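Local coordinates for protein 3-hydroxyacyl-thioester dehydratase X (Mycobacterium tuberculosis, PDB 4OOB) that catalyses the reversible hydration of trans-2-enoyl-CoA to (3R)-3-hydroxyacyl-CoA, accepting a broad range of chain lengths with a preference for C8 to C12 substrates, at residues P148-I161 against P221-A233. Residues are numbered along the deposited sequence; the frame is centred on the assembly and turned at random.
Sequences PPPAAVLRITPAKI and PVLLPATAGLYVA
Leu230 O takes two backbone N-H groups: Ala152 N lies in its carbonyl plane at 3.3 Å, while Ala151 N comes closer, 2.9 Å from the same oxygen, but in a bent, weak bond. Two residues facing one make this a classic beta bulge, and Leu230 N returns a straight bond to Ala152 O. Beyond it the antiparallel pairing is regular, with Leu154 opposite Ala228 and Ile156 opposite Ala226 as hydrogen-bonded pairs, each exchanging two N-H···O bonds.

Before the bulge the chain wraps over Tyr231. Tyr231 OH donates to Pro148 O at 2.6 Å; that oxygen lies at the ring's edge, near its plane, but the hydroxyl stands 37° above the Pro148 carbonyl plane. Pro150 lays CB over one ring face as a CH-pi contact, 4.0 Å from the centroid.

On the face bearing Val153 and Thr227, their methyls CG1 and CG2 meet. Arg155, bent at chi2 (-134°), sets NH1, at the guanidinium edge, to donate a weak, bent bond to Thr227 OG1, and NH2 against Pro225 CB, 3.4 Å away. Past Ala226, Leu224 forks between two isoleucines: CD2 meets Ile156 CG2, and CD1 meets Ile161 CG1 at 3.7 Å. Thr157, the N-cap, accepts from Lys160 N as the helix starts.

Within this chain of the hotdog-fold enzyme, strand 152-156 is the outermost at this end of the sheet, and strand 238-244 flanks strand 226-234 on its other side. Helix 193-199 packs against the face carrying Leu154 and Ile156, through Ala199 and Phe195.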
ATOM      1  N   PRO A 148     -18.116  16.375   8.280  1.00 42.74           N
ATOM      2  CA  PRO A 148     -18.999  16.790   7.157  1.00 40.98           C
ATOM      3  C   PRO A 148     -19.244  15.583   6.233  1.00 39.89           C
ATOM      4  O   PRO A 148     -18.663  14.537   6.484  1.00 40.73           O
ATOM      5  CB  PRO A 148     -18.198  17.907   6.453  1.00 39.87           C
ATOM      6  CG  PRO A 148     -16.763  17.675   6.850  1.00 40.10           C
ATOM      7  CD  PRO A 148     -16.730  16.884   8.140  1.00 40.19           C
ATOM      8  N   PRO A 149     -20.091  15.717   5.186  1.00 36.13           N
ATOM      9  CA  PRO A 149     -20.367  14.592   4.301  1.00 32.46           C
ATOM     10  C   PRO A 149     -19.232  14.347   3.309  1.00 29.26           C
ATOM     11  O   PRO A 149     -18.719  15.289   2.707  1.00 28.93           O
ATOM     12  CB  PRO A 149     -21.650  15.017   3.550  1.00 32.13           C
ATOM     13  CG  PRO A 149     -22.094  16.277   4.216  1.00 35.03           C
ATOM     14  CD  PRO A 149     -20.842  16.907   4.743  1.00 36.30           C
ATOM     15  N   PRO A 150     -18.857  13.081   3.116  1.00 27.29           N
ATOM     16  CA  PRO A 150     -17.731  12.693   2.258  1.00 25.00           C
ATOM     17  C   PRO A 150     -18.102  12.516   0.806  1.00 24.11           C
ATOM     18  O   PRO A 150     -19.280  12.393   0.496  1.00 26.63           O
ATOM     19  CB  PRO A 150     -17.335  11.349   2.840  1.00 23.90           C
ATOM     20  CG  PRO A 150     -18.634  10.760   3.227  1.00 25.17           C
ATOM     21  CD  PRO A 150     -19.389  11.912   3.849  1.00 26.34           C
ATOM     22  N   ALA A 151     -17.100  12.507  -0.071  1.00 21.77           N
ATOM     23  CA  ALA A 151     -17.272  12.242  -1.492  1.00 20.58           C
ATOM     24  C   ALA A 151     -17.664  10.797  -1.767  1.00 20.89           C
ATOM     25  O   ALA A 151     -18.345  10.509  -2.732  1.00 20.84           O
ATOM     26  CB  ALA A 151     -15.961  12.538  -2.220  1.00 20.40           C
ATOM     27  N   ALA A 152     -17.169   9.876  -0.943  1.00 20.30           N
ATOM     28  CA  ALA A 152     -17.517   8.478  -1.080  1.00 19.54           C
ATOM     29  C   ALA A 152     -17.300   7.793   0.241  1.00 18.66           C
ATOM     30  O   ALA A 152     -16.694   8.349   1.176  1.00 19.76           O
ATOM     31  CB  ALA A 152     -16.688   7.813  -2.148  1.00 19.31           C
ATOM     32  N   VAL A 153     -17.878   6.619   0.333  1.00 17.81           N
ATOM     33  CA  VAL A 153     -17.795   5.795   1.519  1.00 17.11           C
ATOM     34  C   VAL A 153     -17.283   4.421   1.146  1.00 17.07           C
ATOM     35  O   VAL A 153     -17.871   3.717   0.333  1.00 16.56           O
ATOM     36  CB  VAL A 153     -19.162   5.644   2.168  1.00 16.76           C
ATOM     37  CG1 VAL A 153     -19.065   4.726   3.378  1.00 16.45           C
ATOM     38  CG2 VAL A 153     -19.729   7.017   2.535  1.00 17.07           C
ATOM     39  N   LEU A 154     -16.160   4.054   1.742  1.00 17.95           N
ATOM     40  CA  LEU A 154     -15.589   2.709   1.591  1.00 17.84           C
ATOM     41  C   LEU A 154     -16.160   1.811   2.663  1.00 18.15           C
ATOM     42  O   LEU A 154     -16.137   2.204   3.826  1.00 19.14           O
ATOM     43  CB  LEU A 154     -14.066   2.811   1.747  1.00 17.50           C
ATOM     44  CG  LEU A 154     -13.320   2.853   0.431  1.00 17.68           C
ATOM     45  CD1 LEU A 154     -13.964   3.729  -0.603  1.00 17.62           C
ATOM     46  CD2 LEU A 154     -11.894   3.272   0.633  1.00 17.98           C
ATOM     47  N   ARG A 155     -16.678   0.641   2.294  1.00 18.58           N
ATOM     48  CA  ARG A 155     -17.082  -0.386   3.267  1.00 19.19           C
ATOM     49  C   ARG A 155     -16.243  -1.638   3.069  1.00 17.80           C
ATOM     50  O   ARG A 155     -16.225  -2.222   2.006  1.00 16.65           O
ATOM     51  CB  ARG A 155     -18.568  -0.822   3.177  1.00 21.08           C
ATOM     52  CG  ARG A 155     -19.009  -1.386   4.571  1.00 22.67           C
ATOM     53  CD  ARG A 155     -19.750  -2.655   4.452  1.00 23.19           C
ATOM     54  NE  ARG A 155     -19.965  -3.507   5.641  1.00 25.37           N
ATOM     55  CZ  ARG A 155     -19.899  -3.192   6.948  1.00 27.15           C
ATOM     56  NH1 ARG A 155     -19.591  -2.001   7.441  1.00 27.52           N
ATOM     57  NH2 ARG A 155     -20.153  -4.146   7.820  1.00 28.27           N
ATOM     58  N   ILE A 156     -15.608  -2.083   4.132  1.00 17.92           N
ATOM     59  CA  ILE A 156     -14.538  -3.037   3.998  1.00 18.05           C
ATOM     60  C   ILE A 156     -14.781  -4.147   4.993  1.00 18.71           C
ATOM     61  O   ILE A 156     -14.756  -3.907   6.177  1.00 19.26           O
ATOM     62  CB  ILE A 156     -13.189  -2.369   4.252  1.00 17.27           C
ATOM     63  CG1 ILE A 156     -13.071  -1.107   3.430  1.00 16.45           C
ATOM     64  CG2 ILE A 156     -12.026  -3.311   3.883  1.00 17.54           C
ATOM     65  CD1 ILE A 156     -11.766  -0.409   3.719  1.00 16.32           C
ATOM     66  N   THR A 157     -15.032  -5.343   4.477  1.00 20.00           N
ATOM     67  CA  THR A 157     -15.333  -6.528   5.268  1.00 21.54           C
ATOM     68  C   THR A 157     -14.083  -7.427   5.450  1.00 20.58           C
ATOM     69  O   THR A 157     -13.144  -7.408   4.626  1.00 20.36           O
ATOM     70  CB  THR A 157     -16.406  -7.380   4.563  1.00 23.47           C
ATOM     71  OG1 THR A 157     -15.873  -7.871   3.326  1.00 25.08           O
ATOM     72  CG2 THR A 157     -17.650  -6.549   4.204  1.00 25.11           C
ATOM     73  N   PRO A 158     -14.075  -8.237   6.516  1.00 19.67           N
ATOM     74  CA  PRO A 158     -13.089  -9.301   6.598  1.00 19.41           C
ATOM     75  C   PRO A 158     -12.984 -10.090   5.282  1.00 18.83           C
ATOM     76  O   PRO A 158     -11.879 -10.393   4.819  1.00 18.41           O
ATOM     77  CB  PRO A 158     -13.631 -10.186   7.746  1.00 19.58           C
ATOM     78  CG  PRO A 158     -14.251  -9.159   8.667  1.00 19.95           C
ATOM     79  CD  PRO A 158     -14.956  -8.223   7.701  1.00 20.10           C
ATOM     80  N   ALA A 159     -14.109 -10.406   4.660  1.00 18.13           N
ATOM     81  CA  ALA A 159     -14.062 -11.250   3.471  1.00 18.10           C
ATOM     82  C   ALA A 159     -13.415 -10.536   2.262  1.00 18.02           C
ATOM     83  O   ALA A 159     -12.609 -11.108   1.593  1.00 18.40           O
ATOM     84  CB  ALA A 159     -15.445 -11.813   3.150  1.00 18.48           C
ATOM     85  N   LYS A 160     -13.720  -9.266   2.009  1.00 18.83           N
ATOM     86  CA  LYS A 160     -12.995  -8.479   0.979  1.00 18.48           C
ATOM     87  C   LYS A 160     -11.439  -8.528   1.204  1.00 17.71           C
ATOM     88  O   LYS A 160     -10.648  -8.678   0.236  1.00 18.02           O
ATOM     89  CB  LYS A 160     -13.487  -7.058   1.013  1.00 18.59           C
ATOM     90  CG  LYS A 160     -12.735  -6.069   0.131  1.00 19.00           C
ATOM     91  CD  LYS A 160     -12.959  -6.356  -1.343  1.00 19.58           C
ATOM     92  CE  LYS A 160     -14.423  -6.396  -1.790  1.00 19.94           C
ATOM     93  NZ  LYS A 160     -15.128  -5.154  -1.387  1.00 19.97           N
ATOM     94  N   ILE A 161     -11.025  -8.496   2.466  1.00 16.97           N
ATOM     95  CA  ILE A 161      -9.596  -8.453   2.814  1.00 16.06           C
ATOM     96  C   ILE A 161      -8.949  -9.856   2.778  1.00 16.57           C
ATOM     97  O   ILE A 161      -7.756  -9.954   2.460  1.00 15.71           O
ATOM     98  CB  ILE A 161      -9.363  -7.688   4.150  1.00 15.39           C
ATOM     99  CG1 ILE A 161      -9.773  -6.238   3.979  1.00 15.19           C
ATOM    100  CG2 ILE A 161      -7.906  -7.789   4.684  1.00 15.05           C
ATOM    101  CD1 ILE A 161      -8.952  -5.446   2.975  1.00 15.22           C
ATOM    102  N   PRO A 221      -5.275   2.297  12.126  1.00 19.03           N
ATOM    103  CA  PRO A 221      -5.511   1.032  11.468  1.00 18.65           C
ATOM    104  C   PRO A 221      -6.973   0.878  11.098  1.00 18.03           C
ATOM    105  O   PRO A 221      -7.829   1.454  11.727  1.00 18.50           O
ATOM    106  CB  PRO A 221      -5.063   0.001  12.511  1.00 20.09           C
ATOM    107  CG  PRO A 221      -5.208   0.701  13.834  1.00 21.43           C
ATOM    108  CD  PRO A 221      -4.759   2.100  13.502  1.00 20.96           C
ATOM    109  N   VAL A 222      -7.250   0.190  10.016  1.00 17.48           N
ATOM    110  CA  VAL A 222      -8.596   0.092   9.537  1.00 18.04           C
ATOM    111  C   VAL A 222      -9.123  -1.201  10.089  1.00 18.67           C
ATOM    112  O   VAL A 222      -8.805  -2.305   9.535  1.00 17.30           O
ATOM    113  CB  VAL A 222      -8.589   0.140   8.015  1.00 18.98           C
ATOM    114  CG1 VAL A 222      -9.961  -0.221   7.433  1.00 19.21           C
ATOM    115  CG2 VAL A 222      -8.134   1.548   7.564  1.00 19.23           C
ATOM    116  N   LEU A 223      -9.814  -1.091  11.245  1.00 18.54           N
ATOM    117  CA  LEU A 223     -10.356  -2.264  11.938  1.00 19.26           C
ATOM    118  C   LEU A 223     -11.559  -2.721  11.215  1.00 19.15           C
ATOM    119  O   LEU A 223     -12.336  -1.903  10.804  1.00 19.42           O
ATOM    120  CB  LEU A 223     -10.767  -1.969  13.361  1.00 21.55           C
ATOM    121  CG  LEU A 223      -9.675  -1.476  14.303  1.00 22.83           C
ATOM    122  CD1 LEU A 223     -10.389  -1.183  15.643  1.00 23.36           C
ATOM    123  CD2 LEU A 223      -8.556  -2.498  14.438  1.00 22.17           C
ATOM    124  N   LEU A 224     -11.697  -4.029  11.014  1.00 19.16           N
ATOM    125  CA  LEU A 224     -12.747  -4.560  10.119  1.00 19.20           C
ATOM    126  C   LEU A 224     -13.872  -5.173  10.984  1.00 19.45           C
ATOM    127  O   LEU A 224     -13.594  -5.645  12.084  1.00 20.18           O
ATOM    128  CB  LEU A 224     -12.164  -5.604   9.159  1.00 18.46           C
ATOM    129  CG  LEU A 224     -10.884  -5.287   8.367  1.00 17.16           C
ATOM    130  CD1 LEU A 224     -10.437  -6.506   7.580  1.00 16.61           C
ATOM    131  CD2 LEU A 224     -11.118  -4.134   7.384  1.00 18.37           C
ATOM    132  N   PRO A 225     -15.133  -5.124  10.513  1.00 19.82           N
ATOM    133  CA  PRO A 225     -15.602  -4.385   9.315  1.00 20.00           C
ATOM    134  C   PRO A 225     -15.462  -2.860   9.495  1.00 20.24           C
ATOM    135  O   PRO A 225     -15.608  -2.345  10.591  1.00 20.61           O
ATOM    136  CB  PRO A 225     -17.102  -4.745   9.244  1.00 21.20           C
ATOM    137  CG  PRO A 225     -17.464  -5.133  10.669  1.00 20.77           C
ATOM    138  CD  PRO A 225     -16.241  -5.861  11.152  1.00 20.16           C
ATOM    139  N   ALA A 226     -15.169  -2.153   8.424  1.00 20.60           N
ATOM    140  CA  ALA A 226     -14.952  -0.719   8.484  1.00 20.14           C
ATOM    141  C   ALA A 226     -15.907  -0.026   7.525  1.00 20.27           C
ATOM    142  O   ALA A 226     -16.064  -0.424   6.349  1.00 18.21           O
ATOM    143  CB  ALA A 226     -13.529  -0.391   8.098  1.00 19.98           C
ATOM    144  N   THR A 227     -16.493   1.052   8.029  1.00 20.45           N
ATOM    145  CA  THR A 227     -17.181   1.983   7.172  1.00 20.54           C
ATOM    146  C   THR A 227     -16.404   3.272   7.244  1.00 21.78           C
ATOM    147  O   THR A 227     -16.306   3.851   8.313  1.00 24.40           O
ATOM    148  CB  THR A 227     -18.602   2.188   7.658  1.00 20.00           C
ATOM    149  OG1 THR A 227     -19.278   0.932   7.563  1.00 21.20           O
ATOM    150  CG2 THR A 227     -19.292   3.142   6.808  1.00 19.70           C
ATOM    151  N   ALA A 228     -15.872   3.754   6.124  1.00 21.32           N
ATOM    152  CA  ALA A 228     -14.955   4.876   6.195  1.00 19.98           C
ATOM    153  C   ALA A 228     -15.224   5.935   5.108  1.00 19.72           C
ATOM    154  O   ALA A 228     -15.413   5.617   3.913  1.00 19.24           O
ATOM    155  CB  ALA A 228     -13.552   4.369   6.136  1.00 19.68           C
ATOM    156  N   GLY A 229     -15.240   7.195   5.548  1.00 18.84           N
ATOM    157  CA  GLY A 229     -15.625   8.330   4.694  1.00 19.56           C
ATOM    158  C   GLY A 229     -14.392   8.788   3.959  1.00 19.89           C
ATOM    159  O   GLY A 229     -13.332   8.956   4.586  1.00 19.76           O
ATOM    160  N   LEU A 230     -14.513   8.952   2.637  1.00 19.62           N
ATOM    161  CA  LEU A 230     -13.396   9.433   1.816  1.00 19.18           C
ATOM    162  C   LEU A 230     -13.645  10.877   1.326  1.00 19.69           C
ATOM    163  O   LEU A 230     -14.646  11.170   0.688  1.00 20.60           O
ATOM    164  CB  LEU A 230     -13.120   8.508   0.615  1.00 18.42           C
ATOM    165  CG  LEU A 230     -12.077   9.067  -0.384  1.00 17.78           C
ATOM    166  CD1 LEU A 230     -10.688   9.013   0.202  1.00 17.61           C
ATOM    167  CD2 LEU A 230     -12.119   8.318  -1.703  1.00 18.28           C
ATOM    168  N   TYR A 231     -12.688  11.744   1.616  1.00 19.93           N
ATOM    169  CA  TYR A 231     -12.667  13.134   1.174  1.00 19.76           C
ATOM    170  C   TYR A 231     -11.613  13.364   0.087  1.00 19.89           C
ATOM    171  O   TYR A 231     -10.441  12.942   0.197  1.00 18.66           O
ATOM    172  CB  TYR A 231     -12.367  14.030   2.355  1.00 19.56           C
ATOM    173  CG  TYR A 231     -13.422  13.855   3.405  1.00 21.29           C
ATOM    174  CD1 TYR A 231     -14.525  14.695   3.447  1.00 22.49           C
ATOM    175  CD2 TYR A 231     -13.345  12.828   4.319  1.00 21.59           C
ATOM    176  CE1 TYR A 231     -15.505  14.518   4.382  1.00 23.37           C
ATOM    177  CE2 TYR A 231     -14.316  12.653   5.277  1.00 22.94           C
ATOM    178  CZ  TYR A 231     -15.387  13.501   5.285  1.00 24.25           C
ATOM    179  OH  TYR A 231     -16.338  13.341   6.223  1.00 26.85           O
ATOM    180  N   VAL A 232     -12.052  14.043  -0.947  1.00 21.13           N
ATOM    181  CA  VAL A 232     -11.263  14.313  -2.135  1.00 24.31           C
ATOM    182  C   VAL A 232     -11.400  15.793  -2.534  1.00 25.40           C
ATOM    183  O   VAL A 232     -12.489  16.265  -2.783  1.00 22.91           O
ATOM    184  CB  VAL A 232     -11.744  13.466  -3.316  1.00 24.62           C
ATOM    185  CG1 VAL A 232     -10.873  13.718  -4.533  1.00 25.18           C
ATOM    186  CG2 VAL A 232     -11.702  11.988  -2.942  1.00 25.98           C
ATOM    187  N   ALA A 233     -10.276  16.501  -2.564  1.00 27.43           N
ATOM    188  CA  ALA A 233     -10.215  17.879  -3.032  1.00 27.88           C
ATOM    189  C   ALA A 233      -9.418  17.802  -4.292  1.00 30.81           C
ATOM    190  O   ALA A 233      -8.279  17.310  -4.276  1.00 28.56           O
ATOM    191  CB  ALA A 233      -9.526  18.773  -2.008  1.00 26.63           C
TER